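Local coordinates for protein intracellular growth locus, subunit C (Francisella tularensis subsp. tularensis, PDB 2QWU) that probably works as a structural part of the type VI secretion machinery that lets the bacterium invade and multiply inside host cells, at residues A[139-143]-A[190-194]; A[34-38]-A[54-58]; A[157-163]-A[175-181]; A[16-22]-A[74-80]; A[48-52]-A[92-96]. The protein carries 2 engineered substitutions. All coordinates share one frame; numbering follows the deposited sequence.

Contact 1 of 5, residues A[139-143]-A[190-194]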
# COMPACT_ATOMS: atom_id res chain seq x y z
N ILE A 139 -11.55 0.09 -8.11
CA ILE A 139 -10.24 0.32 -7.50
C ILE A 139 -9.96 1.82 -7.46
O ILE A 139 -10.70 2.60 -8.08
CB ILE A 139 -9.07 -0.27 -8.34
CG1 ILE A 139 -8.97 0.42 -9.73
CG2 ILE A 139 -9.25 -1.83 -8.48
CD1 ILE A 139 -7.70 -0.01 -10.54
N MSE A 140 -8.95 2.18 -6.68
CA MSE A 140 -8.40 3.55 -6.75
C MSE A 140 -7.12 3.31 -7.58
O MSE A 140 -6.95 3.87 -8.63
CB MSE A 140 -8.07 4.13 -5.37
CG MSE A 140 -9.40 4.59 -4.67
SE MSE A 140 -9.17 5.26 -2.93
CE MSE A 140 -8.47 3.79 -2.09
N ILE A 141 -6.25 2.42 -7.10
CA ILE A 141 -5.02 2.06 -7.82
C ILE A 141 -4.83 0.52 -7.67
O ILE A 141 -4.97 -0.01 -6.57
CB ILE A 141 -3.76 2.64 -7.18
CG1 ILE A 141 -3.85 4.14 -7.06
CG2 ILE A 141 -2.56 2.20 -8.01
CD1 ILE A 141 -2.56 4.74 -6.44
N ASP A 142 -4.46 -0.15 -8.75
CA ASP A 142 -4.17 -1.61 -8.67
C ASP A 142 -2.67 -1.75 -8.40
O ASP A 142 -1.83 -1.56 -9.29
CB ASP A 142 -4.56 -2.32 -10.00
CG ASP A 142 -4.45 -3.83 -9.90
OD1 ASP A 142 -3.83 -4.31 -8.93
OD2 ASP A 142 -4.99 -4.56 -10.80
N LEU A 143 -2.32 -2.08 -7.16
CA LEU A 143 -0.92 -2.19 -6.77
C LEU A 143 -0.38 -3.62 -6.92
O LEU A 143 0.73 -3.90 -6.54
CB LEU A 143 -0.78 -1.78 -5.28
CG LEU A 143 -1.12 -0.29 -5.05
CD1 LEU A 143 -1.10 -0.02 -3.53
CD2 LEU A 143 -0.14 0.61 -5.81
N LEU A 190 0.45 2.19 -13.85
CA LEU A 190 -0.39 1.51 -12.89
C LEU A 190 -1.85 1.69 -13.30
O LEU A 190 -2.26 2.79 -13.69
CB LEU A 190 -0.23 2.16 -11.49
CG LEU A 190 1.05 1.82 -10.70
CD1 LEU A 190 1.20 2.74 -9.53
CD2 LEU A 190 1.02 0.36 -10.26
N PRO A 191 -2.69 0.65 -13.14
CA PRO A 191 -4.12 0.80 -13.47
C PRO A 191 -4.76 1.66 -12.34
O PRO A 191 -4.39 1.53 -11.16
CB PRO A 191 -4.65 -0.64 -13.41
CG PRO A 191 -3.52 -1.47 -13.65
CD PRO A 191 -2.36 -0.77 -12.92
N VAL A 192 -5.66 2.58 -12.72
CA VAL A 192 -6.36 3.43 -11.75
C VAL A 192 -7.82 3.53 -12.14
O VAL A 192 -8.23 3.07 -13.21
CB VAL A 192 -5.75 4.87 -11.70
CG1 VAL A 192 -4.31 4.78 -11.26
CG2 VAL A 192 -5.94 5.59 -13.04
N CYS A 193 -8.63 4.07 -11.25
CA CYS A 193 -10.04 4.31 -11.58
C CYS A 193 -10.40 5.56 -10.83
O CYS A 193 -10.05 5.70 -9.63
CB CYS A 193 -10.94 3.19 -11.12
SG CYS A 193 -12.64 3.40 -11.80
N CYS A 194 -11.11 6.44 -11.53
CA CYS A 194 -11.46 7.75 -10.99
C CYS A 194 -12.85 7.83 -10.38
O CYS A 194 -13.20 6.92 -9.62
CB CYS A 194 -11.21 8.81 -12.07
SG CYS A 194 -9.45 8.73 -12.65
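Two backbone hydrogen bonds tie I139-L143 to L190-C194, and both use a carbonyl that also meets a CA-H. D142 N donates to P191 O over 2.9 Å, nearly straight at 169°. C193 N reaches M140 O at 3.1 Å, and there the donor stands well above the carbonyl plane. Between these bonds I141 and V192 form a single beta bridge with the chains running in opposite directions. V192 CA comes within 3.2 Å of M140 O and I141 CA within 3.4 Å of P191 O.

In the fold, strand 189-193 pairs through its other edge with strand 200-204 in a two-stranded antiparallel sheet, and the loop that follows strand 137-138 lies along it as an irregular third chain. K132 NZ holds I139 O and C194 O, while the Q129 amide bonds to M140 N and I141 O.

The apolar contacts flank the bridge. In I139, chi1 64° turns CG1 in over the main chain, which brings it to 3.7 Å from C193 CB and carries CD1 across toward the P191 carbonyl. D142 lays its CB against the proline ring, 3.8 Å from P191 CB, and its carboxylate turns elsewhere, OD1 bonding S144 OG. On the I141 side of the bridge, L190 CD2 reaches D142 O, and L190 CD1 meets I141 CG2 at 4.1 Å as the two branched chains cross obliquely. L190 then goes on to touch I78 in strand 71-79.

Contact 2 of 5, residues A[34-38]-A[54-58]. Engineered in segment 34-38: M36 (natural residue Leu).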
# COMPACT_ATOMS: atom_id res chain seq x y z
N CYS A 34 -13.28 4.21 1.68
CA CYS A 34 -12.26 3.51 0.91
C CYS A 34 -11.26 2.74 1.79
O CYS A 34 -11.01 3.05 2.96
CB CYS A 34 -11.53 4.47 -0.01
SG CYS A 34 -10.55 5.68 0.92
N ARG A 35 -10.78 1.63 1.23
CA ARG A 35 -9.79 0.84 1.95
C ARG A 35 -8.95 0.06 0.91
O ARG A 35 -9.45 -0.35 -0.15
CB ARG A 35 -10.43 -0.12 2.98
CG ARG A 35 -11.05 -1.49 2.41
CD ARG A 35 -12.20 -1.26 1.51
NE ARG A 35 -13.31 -0.53 2.11
CZ ARG A 35 -14.24 -1.01 2.96
NH1 ARG A 35 -14.25 -2.29 3.38
NH2 ARG A 35 -15.22 -0.21 3.38
N MSE A 36 -7.67 -0.11 1.23
CA MSE A 36 -6.74 -0.83 0.36
C MSE A 36 -5.93 -1.79 1.18
O MSE A 36 -5.53 -1.49 2.28
CB MSE A 36 -5.79 0.16 -0.35
CG MSE A 36 -6.43 0.95 -1.45
SE MSE A 36 -5.08 2.06 -2.26
CE MSE A 36 -4.14 0.80 -2.85
N PHE A 37 -5.76 -3.02 0.68
CA PHE A 37 -4.94 -3.95 1.37
C PHE A 37 -4.38 -4.96 0.37
O PHE A 37 -4.89 -5.09 -0.77
CB PHE A 37 -5.71 -4.59 2.53
CG PHE A 37 -7.00 -5.33 2.11
CD1 PHE A 37 -6.93 -6.64 1.65
CD2 PHE A 37 -8.25 -4.70 2.21
CE1 PHE A 37 -8.13 -7.36 1.29
CE2 PHE A 37 -9.46 -5.40 1.87
CZ PHE A 37 -9.37 -6.75 1.41
N ILE A 38 -3.31 -5.63 0.78
CA ILE A 38 -2.64 -6.58 -0.10
C ILE A 38 -2.51 -7.96 0.53
O ILE A 38 -2.30 -8.09 1.73
CB ILE A 38 -1.27 -6.04 -0.53
CG1 ILE A 38 -0.45 -5.63 0.72
CG2 ILE A 38 -1.44 -4.85 -1.49
CD1 ILE A 38 0.99 -5.16 0.40
N ALA A 54 -8.96 -8.65 6.65
CA ALA A 54 -9.32 -7.40 5.98
C ALA A 54 -10.61 -7.57 5.22
O ALA A 54 -10.92 -8.67 4.65
CB ALA A 54 -8.20 -6.96 5.05
N ILE A 55 -11.37 -6.49 5.20
CA ILE A 55 -12.70 -6.51 4.61
C ILE A 55 -12.76 -5.73 3.29
O ILE A 55 -12.49 -4.51 3.27
CB ILE A 55 -13.70 -5.90 5.62
CG1 ILE A 55 -13.61 -6.60 6.99
CG2 ILE A 55 -15.13 -5.92 5.00
CD1 ILE A 55 -14.04 -8.09 6.96
N ASP A 56 -13.05 -6.42 2.18
CA ASP A 56 -13.15 -5.78 0.88
C ASP A 56 -14.44 -4.90 0.87
O ASP A 56 -15.36 -5.10 1.65
CB ASP A 56 -13.20 -6.86 -0.24
CG ASP A 56 -12.72 -6.34 -1.61
OD1 ASP A 56 -12.09 -5.26 -1.67
OD2 ASP A 56 -12.92 -7.03 -2.64
N GLY A 57 -14.47 -3.91 -0.01
CA GLY A 57 -15.63 -3.03 -0.01
C GLY A 57 -16.91 -3.82 -0.24
O GLY A 57 -16.96 -4.69 -1.15
N GLY A 58 -17.90 -3.52 0.57
CA GLY A 58 -19.22 -4.13 0.46
C GLY A 58 -19.33 -5.51 1.05
O GLY A 58 -20.43 -6.08 1.12
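F37 and A54 meet in a CH-pi contact where strand 37-43 of the main antiparallel sheet packs against the loop after strand 46-47. A54 CB sits almost exactly over the middle of the F37 ring, 3.4 Å from the centroid and 6° off the normal. The same ring brings its edge to the next peptide, with F37 CE2 3.5 Å from I55 O and D56 N close by. I55 O is the one strong polar link: R35 NH1 donates to it over 2.8 Å. The oxygen lies in the guanidinium plane, while the nitrogen stands 51° out of the carbonyl plane. G57 CA covers one guanidinium face, 3.9 Å from R35 CZ and offset toward the rim. Chi1 (80°) sets R35 CG 3.5 Å from I55 O, and the bends at chi2 and chi3 then turn the guanidinium back to the same oxygen.

A second shell fixes both partners. R35 NH2 is held by N33 O, and T68 OG1 bonds A54 O. N126 bridges the two segments, bonding F37 N through OD1 and both R35 O and D56 OD1 through ND2. D56 OD1 also takes the backbone N-H of K128, and lies 6.2 Å from R35 NE.

Contact 3 of 5, residues A[157-163]-A[175-181]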
# COMPACT_ATOMS: atom_id res chain seq x y z
N SER A 157 14.01 6.61 3.66
CA SER A 157 13.67 6.77 5.07
C SER A 157 12.63 5.72 5.46
O SER A 157 11.77 5.41 4.65
CB SER A 157 13.12 8.17 5.31
OG SER A 157 12.86 8.37 6.67
N ILE A 158 12.72 5.15 6.65
CA ILE A 158 11.72 4.19 7.07
C ILE A 158 11.47 4.31 8.54
O ILE A 158 12.39 4.59 9.33
CB ILE A 158 12.10 2.70 6.71
CG1 ILE A 158 10.93 1.74 7.08
CG2 ILE A 158 13.33 2.26 7.53
CD1 ILE A 158 11.13 0.26 6.57
N SER A 159 10.22 4.20 8.94
CA SER A 159 9.96 4.19 10.37
C SER A 159 8.89 3.14 10.59
O SER A 159 8.04 2.93 9.71
CB SER A 159 9.46 5.53 10.86
OG SER A 159 8.22 5.87 10.25
N ILE A 160 8.96 2.44 11.73
CA ILE A 160 7.94 1.42 12.03
C ILE A 160 7.51 1.74 13.43
O ILE A 160 8.30 1.72 14.38
CB ILE A 160 8.47 -0.04 11.97
CG1 ILE A 160 9.06 -0.32 10.59
CG2 ILE A 160 7.30 -1.02 12.26
CD1 ILE A 160 9.62 -1.73 10.39
N GLU A 161 6.25 2.08 13.57
CA GLU A 161 5.74 2.50 14.88
C GLU A 161 4.59 1.67 15.36
O GLU A 161 3.65 1.41 14.59
CB GLU A 161 5.27 3.92 14.79
CG GLU A 161 6.36 4.89 14.41
CD GLU A 161 5.88 6.33 14.43
OE1 GLU A 161 4.64 6.54 14.51
OE2 GLU A 161 6.74 7.24 14.34
N PRO A 162 4.63 1.24 16.63
CA PRO A 162 3.53 0.44 17.15
C PRO A 162 2.36 1.36 17.47
O PRO A 162 2.54 2.56 17.74
CB PRO A 162 4.14 -0.23 18.40
CG PRO A 162 5.18 0.77 18.85
CD PRO A 162 5.80 1.18 17.53
N THR A 163 1.15 0.83 17.39
CA THR A 163 -0.05 1.60 17.74
C THR A 163 -0.97 0.70 18.58
O THR A 163 -0.75 -0.52 18.67
CB THR A 163 -0.88 2.03 16.49
OG1 THR A 163 -1.69 0.93 16.05
CG2 THR A 163 0.03 2.53 15.38
N TYR A 175 -0.91 -3.50 15.83
CA TYR A 175 -0.99 -2.96 14.48
C TYR A 175 0.14 -1.93 14.45
O TYR A 175 0.14 -0.99 15.28
CB TYR A 175 -2.35 -2.32 14.30
CG TYR A 175 -2.61 -1.82 12.88
CD1 TYR A 175 -2.62 -2.71 11.81
CD2 TYR A 175 -2.96 -0.49 12.65
CE1 TYR A 175 -3.00 -2.27 10.50
CE2 TYR A 175 -3.33 -0.05 11.40
CZ TYR A 175 -3.36 -0.94 10.33
OH TYR A 175 -3.76 -0.53 9.06
N HIS A 176 1.08 -2.09 13.51
CA HIS A 176 2.24 -1.18 13.39
C HIS A 176 2.12 -0.42 12.08
O HIS A 176 1.68 -0.96 11.08
CB HIS A 176 3.59 -1.92 13.35
CG HIS A 176 4.07 -2.45 14.70
ND1 HIS A 176 3.43 -3.44 15.41
CD2 HIS A 176 5.20 -2.15 15.39
CE1 HIS A 176 4.14 -3.73 16.50
NE2 HIS A 176 5.21 -2.97 16.51
N ILE A 177 2.57 0.83 12.08
CA ILE A 177 2.50 1.60 10.86
C ILE A 177 3.91 1.75 10.29
O ILE A 177 4.80 2.25 10.98
CB ILE A 177 1.85 2.96 11.16
CG1 ILE A 177 0.43 2.67 11.67
CG2 ILE A 177 1.93 3.85 9.95
CD1 ILE A 177 -0.55 3.86 11.69
N ILE A 178 4.11 1.30 9.06
CA ILE A 178 5.42 1.35 8.40
C ILE A 178 5.36 2.45 7.36
O ILE A 178 4.58 2.38 6.40
CB ILE A 178 5.76 -0.01 7.67
CG1 ILE A 178 5.71 -1.15 8.69
CG2 ILE A 178 7.03 0.08 6.93
CD1 ILE A 178 5.91 -2.54 7.96
N SER A 179 6.16 3.50 7.58
CA SER A 179 6.19 4.66 6.66
C SER A 179 7.49 4.65 5.94
O SER A 179 8.53 4.69 6.57
CB SER A 179 6.08 6.01 7.43
OG SER A 179 4.91 6.04 8.22
N ILE A 180 7.43 4.60 4.61
CA ILE A 180 8.65 4.50 3.81
C ILE A 180 8.67 5.63 2.80
O ILE A 180 7.65 5.90 2.15
CB ILE A 180 8.70 3.16 3.02
CG1 ILE A 180 8.24 2.03 3.94
CG2 ILE A 180 10.14 2.93 2.50
CD1 ILE A 180 8.06 0.70 3.19
N ASP A 181 9.82 6.29 2.66
CA ASP A 181 9.93 7.40 1.71
C ASP A 181 11.18 7.16 0.86
O ASP A 181 12.02 6.36 1.21
CB ASP A 181 10.12 8.76 2.45
CG ASP A 181 8.93 9.14 3.34
OD1 ASP A 181 7.83 9.50 2.82
OD2 ASP A 181 9.12 9.09 4.59
O HOH W 1 5.49 4.92 10.91
O HOH W 2 -2.64 -2.40 17.74
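Y175 O is gripped twice by one residue: T163 OG1 donates to it at 2.8 Å and T163 N at 3.0 Å. The hydroxyl can do this because chi1, at 81°, tucks it in close to its own main chain. It also accepts from L165 N, as in an ST turn, which ties the start of the connecting loop to the strand end. T163 CG2 is left to cross I177 CG1 at about a right angle, 3.7 Å away.

Beyond this the two strands form a regular antiparallel hairpin, with hydrogen-bonded pairs S157-D181, S159-S179 and E161-I177. The shortest of these bonds, 2.8 Å, is I177 N to E161 O. On the face bearing S159 and S179 a water sits between the two hydroxyls, 3.0 Å from each OG, and donates to I177 O.

The other face is mostly isoleucine, with P162 and H176 at one end. I158 lies side by side with I178 and I180, and I160 CG2 packs 3.9 Å from I178 CG1. P162 crosses the H176 imidazole, its CA 3.8 Å from the ring centroid and offset toward the rim; H176 ND1 is occupied by R174 O.

Strand 157-162 is the outer member here: H176, I178 and I180 use their other backbone edge to bond V93, L91 and I89 of strand 86-96, while I160 and P162 face helix 97-114.

Contact 4 of 5, residues A[16-22]-A[74-80]. Engineered in segment 74-80: M76 (natural residue Leu).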
# COMPACT_ATOMS: atom_id res chain seq x y z
N GLU A 16 0.20 14.68 -12.92
CA GLU A 16 0.36 15.29 -11.63
C GLU A 16 0.59 14.16 -10.60
O GLU A 16 0.31 13.00 -10.88
CB GLU A 16 -0.96 16.01 -11.31
CG GLU A 16 -0.98 16.90 -10.06
CD GLU A 16 -2.37 17.54 -9.79
OE1 GLU A 16 -3.17 17.70 -10.74
OE2 GLU A 16 -2.64 17.90 -8.62
N THR A 17 1.06 14.53 -9.42
CA THR A 17 1.21 13.56 -8.34
C THR A 17 -0.14 12.88 -8.00
O THR A 17 -1.20 13.54 -7.95
CB THR A 17 1.75 14.26 -7.10
OG1 THR A 17 3.07 14.70 -7.38
CG2 THR A 17 1.82 13.29 -5.89
N ILE A 18 -0.11 11.55 -7.79
CA ILE A 18 -1.30 10.78 -7.44
C ILE A 18 -1.11 10.50 -5.97
O ILE A 18 0.01 10.14 -5.51
CB ILE A 18 -1.35 9.45 -8.25
CG1 ILE A 18 -1.56 9.75 -9.74
CG2 ILE A 18 -2.48 8.56 -7.76
CD1 ILE A 18 -1.64 8.52 -10.58
N HIS A 19 -2.18 10.69 -5.22
CA HIS A 19 -2.11 10.52 -3.80
C HIS A 19 -3.35 9.77 -3.32
O HIS A 19 -4.47 10.10 -3.71
CB HIS A 19 -2.04 11.90 -3.10
CG HIS A 19 -1.84 11.83 -1.62
ND1 HIS A 19 -2.86 12.01 -0.72
CD2 HIS A 19 -0.71 11.66 -0.89
CE1 HIS A 19 -2.38 11.97 0.51
NE2 HIS A 19 -1.08 11.76 0.44
N VAL A 20 -3.14 8.76 -2.50
CA VAL A 20 -4.27 8.04 -1.94
C VAL A 20 -4.07 7.98 -0.44
O VAL A 20 -2.95 7.80 0.07
CB VAL A 20 -4.43 6.57 -2.48
CG1 VAL A 20 -5.47 5.84 -1.60
CG2 VAL A 20 -4.90 6.58 -3.95
N ARG A 21 -5.16 8.09 0.29
CA ARG A 21 -5.06 8.04 1.72
C ARG A 21 -6.38 7.51 2.25
O ARG A 21 -7.46 7.93 1.79
CB ARG A 21 -4.81 9.43 2.23
CG ARG A 21 -5.03 9.64 3.71
CD ARG A 21 -5.49 11.06 3.84
NE ARG A 21 -4.52 11.92 3.20
CZ ARG A 21 -3.59 12.58 3.87
NH1 ARG A 21 -3.54 12.46 5.20
NH2 ARG A 21 -2.69 13.33 3.23
N THR A 22 -6.28 6.59 3.20
CA THR A 22 -7.47 6.02 3.81
C THR A 22 -7.32 6.18 5.32
O THR A 22 -6.27 6.60 5.81
CB THR A 22 -7.58 4.47 3.52
OG1 THR A 22 -6.64 3.75 4.34
CG2 THR A 22 -7.27 4.19 2.04
N ILE A 74 -2.22 2.33 3.72
CA ILE A 74 -2.89 3.49 4.34
C ILE A 74 -2.69 4.78 3.56
O ILE A 74 -3.60 5.62 3.50
CB ILE A 74 -2.37 3.67 5.81
CG1 ILE A 74 -2.78 2.45 6.64
CG2 ILE A 74 -2.93 4.87 6.46
CD1 ILE A 74 -1.88 2.28 7.90
N ARG A 75 -1.50 4.94 2.99
CA ARG A 75 -1.22 6.12 2.18
C ARG A 75 -0.22 5.78 1.14
O ARG A 75 0.65 4.90 1.34
CB ARG A 75 -0.63 7.24 3.02
CG ARG A 75 -1.31 7.43 4.29
CD ARG A 75 -0.53 8.39 5.19
NE ARG A 75 -0.42 9.73 4.62
CZ ARG A 75 -0.91 10.84 5.20
NH1 ARG A 75 -1.58 10.78 6.36
NH2 ARG A 75 -0.70 12.01 4.64
N MSE A 76 -0.37 6.44 0.01
CA MSE A 76 0.61 6.25 -1.03
C MSE A 76 0.68 7.51 -1.84
O MSE A 76 -0.35 8.14 -2.08
CB MSE A 76 0.25 5.09 -1.95
CG MSE A 76 1.42 4.73 -2.79
SE MSE A 76 1.07 3.15 -3.65
CE MSE A 76 2.66 3.01 -4.49
N SER A 77 1.89 7.88 -2.25
CA SER A 77 2.09 9.07 -3.08
C SER A 77 3.05 8.70 -4.20
O SER A 77 4.11 8.10 -3.99
CB SER A 77 2.62 10.22 -2.21
OG SER A 77 2.95 11.36 -3.01
N ILE A 78 2.63 8.95 -5.42
CA ILE A 78 3.45 8.67 -6.56
C ILE A 78 3.57 9.91 -7.43
O ILE A 78 2.55 10.45 -7.92
CB ILE A 78 2.86 7.55 -7.43
CG1 ILE A 78 2.59 6.32 -6.57
CG2 ILE A 78 3.82 7.28 -8.60
CD1 ILE A 78 1.80 5.27 -7.28
N THR A 79 4.79 10.38 -7.60
CA THR A 79 5.01 11.53 -8.48
C THR A 79 5.70 11.00 -9.73
O THR A 79 6.84 10.54 -9.66
CB THR A 79 5.87 12.55 -7.79
OG1 THR A 79 5.17 12.95 -6.61
CG2 THR A 79 6.11 13.78 -8.71
N PRO A 80 4.98 11.03 -10.87
CA PRO A 80 5.49 10.54 -12.14
C PRO A 80 6.83 11.15 -12.46
O PRO A 80 7.12 12.30 -12.10
CB PRO A 80 4.41 10.94 -13.13
CG PRO A 80 3.13 10.79 -12.31
CD PRO A 80 3.57 11.47 -11.01
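E16 O meets the ring of P80 at CD, 3.6 Å away, just before the strands begin to pair. T17 follows with a hydroxyl-to-hydroxyl hydrogen bond, OG1 to T79 OG1 at 2.8 Å, and its CG2 turns toward S77 OG. I18 opens the antiparallel pairing proper, exchanging two nearly straight backbone bonds with I78. H19 carries its ring anti to the backbone N (chi1 -175°), which brings the ring edge to S77: CD2 is 3.9 Å from S77 CB. V20 makes the next hydrogen-bonded pair with M76, an engineered selenomethionine whose end leads away from V20. R21 and R75 run side by side at the surface with guanidinium planes 67° apart. R21 NH1 and R75 NH1, both donors, are modelled 2.8 Å apart, too close for like charges, so the placement of these ends is doubtful. T22 N closes the pairing on I74 O at 2.9 Å.

There I74 and R75 both face T90, a classic beta bulge in strand 71-79. That strand is flanked by 18-21 on this side and by 86-96 on its other edge, while I18 and V20 turn inward onto I7, M6 and M140.

Contact 5 of 5, residues A[48-52]-A[92-96]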
# COMPACT_ATOMS: atom_id res chain seq x y z
N LEU A 48 5.87 -11.09 5.30
CA LEU A 48 4.96 -10.82 6.41
C LEU A 48 3.87 -11.89 6.39
O LEU A 48 3.43 -12.31 5.33
CB LEU A 48 4.32 -9.42 6.26
CG LEU A 48 5.02 -8.10 6.65
CD1 LEU A 48 5.07 -7.93 8.19
CD2 LEU A 48 6.42 -8.05 6.05
N ASP A 49 3.43 -12.34 7.57
CA ASP A 49 2.35 -13.32 7.67
C ASP A 49 1.03 -12.69 7.22
O ASP A 49 0.78 -11.50 7.44
CB ASP A 49 2.13 -13.78 9.13
CG ASP A 49 3.34 -14.47 9.73
OD1 ASP A 49 4.13 -15.14 8.99
OD2 ASP A 49 3.49 -14.35 10.97
N LYS A 50 0.20 -13.49 6.56
CA LYS A 50 -1.12 -13.03 6.11
C LYS A 50 -2.02 -13.29 7.33
O LYS A 50 -2.56 -14.38 7.49
CB LYS A 50 -1.54 -13.87 4.92
CG LYS A 50 -2.82 -13.42 4.25
CD LYS A 50 -3.20 -14.53 3.30
CE LYS A 50 -4.14 -14.03 2.28
NZ LYS A 50 -4.53 -15.21 1.45
N ASN A 51 -2.18 -12.30 8.19
CA ASN A 51 -2.90 -12.47 9.44
C ASN A 51 -3.93 -11.41 9.77
O ASN A 51 -4.42 -11.31 10.90
CB ASN A 51 -1.86 -12.53 10.58
CG ASN A 51 -1.05 -11.25 10.68
OD1 ASN A 51 -1.25 -10.35 9.89
ND2 ASN A 51 -0.11 -11.19 11.62
N ILE A 52 -4.28 -10.58 8.79
CA ILE A 52 -5.28 -9.57 9.04
C ILE A 52 -6.54 -9.97 8.33
O ILE A 52 -6.49 -10.30 7.13
CB ILE A 52 -4.82 -8.17 8.51
CG1 ILE A 52 -3.56 -7.73 9.25
CG2 ILE A 52 -6.00 -7.20 8.63
CD1 ILE A 52 -2.87 -6.50 8.58
N GLY A 92 0.13 -0.80 7.00
CA GLY A 92 -0.25 -1.21 8.34
C GLY A 92 -0.04 -2.73 8.41
O GLY A 92 -0.52 -3.43 7.54
N VAL A 93 0.71 -3.22 9.41
CA VAL A 93 0.92 -4.65 9.54
C VAL A 93 0.64 -5.08 10.97
O VAL A 93 0.67 -4.27 11.90
CB VAL A 93 2.37 -5.07 9.14
CG1 VAL A 93 2.63 -4.66 7.67
CG2 VAL A 93 3.41 -4.35 10.07
N LEU A 94 0.31 -6.35 11.15
CA LEU A 94 0.05 -6.85 12.52
C LEU A 94 1.25 -7.75 12.88
O LEU A 94 1.43 -8.84 12.31
CB LEU A 94 -1.27 -7.61 12.56
CG LEU A 94 -1.72 -8.07 13.93
CD1 LEU A 94 -1.99 -6.91 14.90
CD2 LEU A 94 -3.03 -8.90 13.62
N ILE A 95 2.11 -7.28 13.78
CA ILE A 95 3.34 -8.03 14.13
C ILE A 95 3.70 -7.89 15.60
O ILE A 95 3.23 -6.97 16.28
CB ILE A 95 4.56 -7.50 13.32
CG1 ILE A 95 4.74 -5.98 13.56
CG2 ILE A 95 4.35 -7.76 11.81
CD1 ILE A 95 5.95 -5.34 12.87
N LYS A 96 4.56 -8.80 16.05
CA LYS A 96 5.07 -8.73 17.43
C LYS A 96 6.20 -7.70 17.45
O LYS A 96 6.82 -7.40 16.42
CB LYS A 96 5.59 -10.12 17.86
CG LYS A 96 4.46 -11.16 17.90
CD LYS A 96 4.95 -12.55 18.25
CE LYS A 96 5.59 -12.52 19.59
NZ LYS A 96 5.69 -13.88 20.24
O HOH W 3 2.56 -10.10 9.53
O HOH W 4 3.28 -11.36 11.99
O HOH W 5 0.31 -8.18 9.06
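The N51 side chain reads one residue of a beta strand almost as a neighbouring backbone would, with a water filling in for half of the job. Its ND2 donates to L94 O at 2.9 Å and 166°, with that oxygen in the amide plane. Its OD1 is joined to L94 N through a water that accepts from L94 N at 2.8 Å and probably donates to OD1 at the same distance. Both amide atoms are therefore spoken for, which fixes the flip of the amide. A chi1 of 61° folds the N51 side chain over its own backbone on the way there.

L94 O is approached by more than N51. Two further waters lie 3.3 and 3.1 Å from it, which may link it to D49 O and D49 OD2, though neither water can serve all the acceptors around it.

N51 and I52 are the doubled residues of a classic beta bulge opposite A69. The two segments run 107° apart, and the direct hydrogen bond between them comes from a side chain, not from strand pairing. I52 also bonds T68 through its backbone, while V93 bonds H176.

Apolar packing lies to either side of the amide. I52 CG1 comes over L94 CB at 4.0 Å, and its CD1 carries on toward the G92 carbonyl. At the other end L48 rests CD1 against two side chains of the strand, 3.7 Å from I95 CG2 and 4.0 Å from V93 CB. L48 and V93 both touch L41 of strand 37-43.

How the contacts relate
Contacts 2, 3, 4 and 5 all reach the main antiparallel sheet: strand 86-96, used by contact 5, runs between strand 71-79 of contact 4 and strand 173-184 of contact 3. Contacts 3 and 4 are regular strand pairings with one face mostly buried and the other more open, whereas contact 5 joins a loop to the sheet through an amide and water. Contacts 1 and 2 are the buried ones and share a hydrophobic patch where L143 and M140 meet the engineered M36. Contact 1 also packs on contact 4, through L143 CD2 on M76 SE, and lies about 24 Å, centre to centre, from both contact 3 and contact 5.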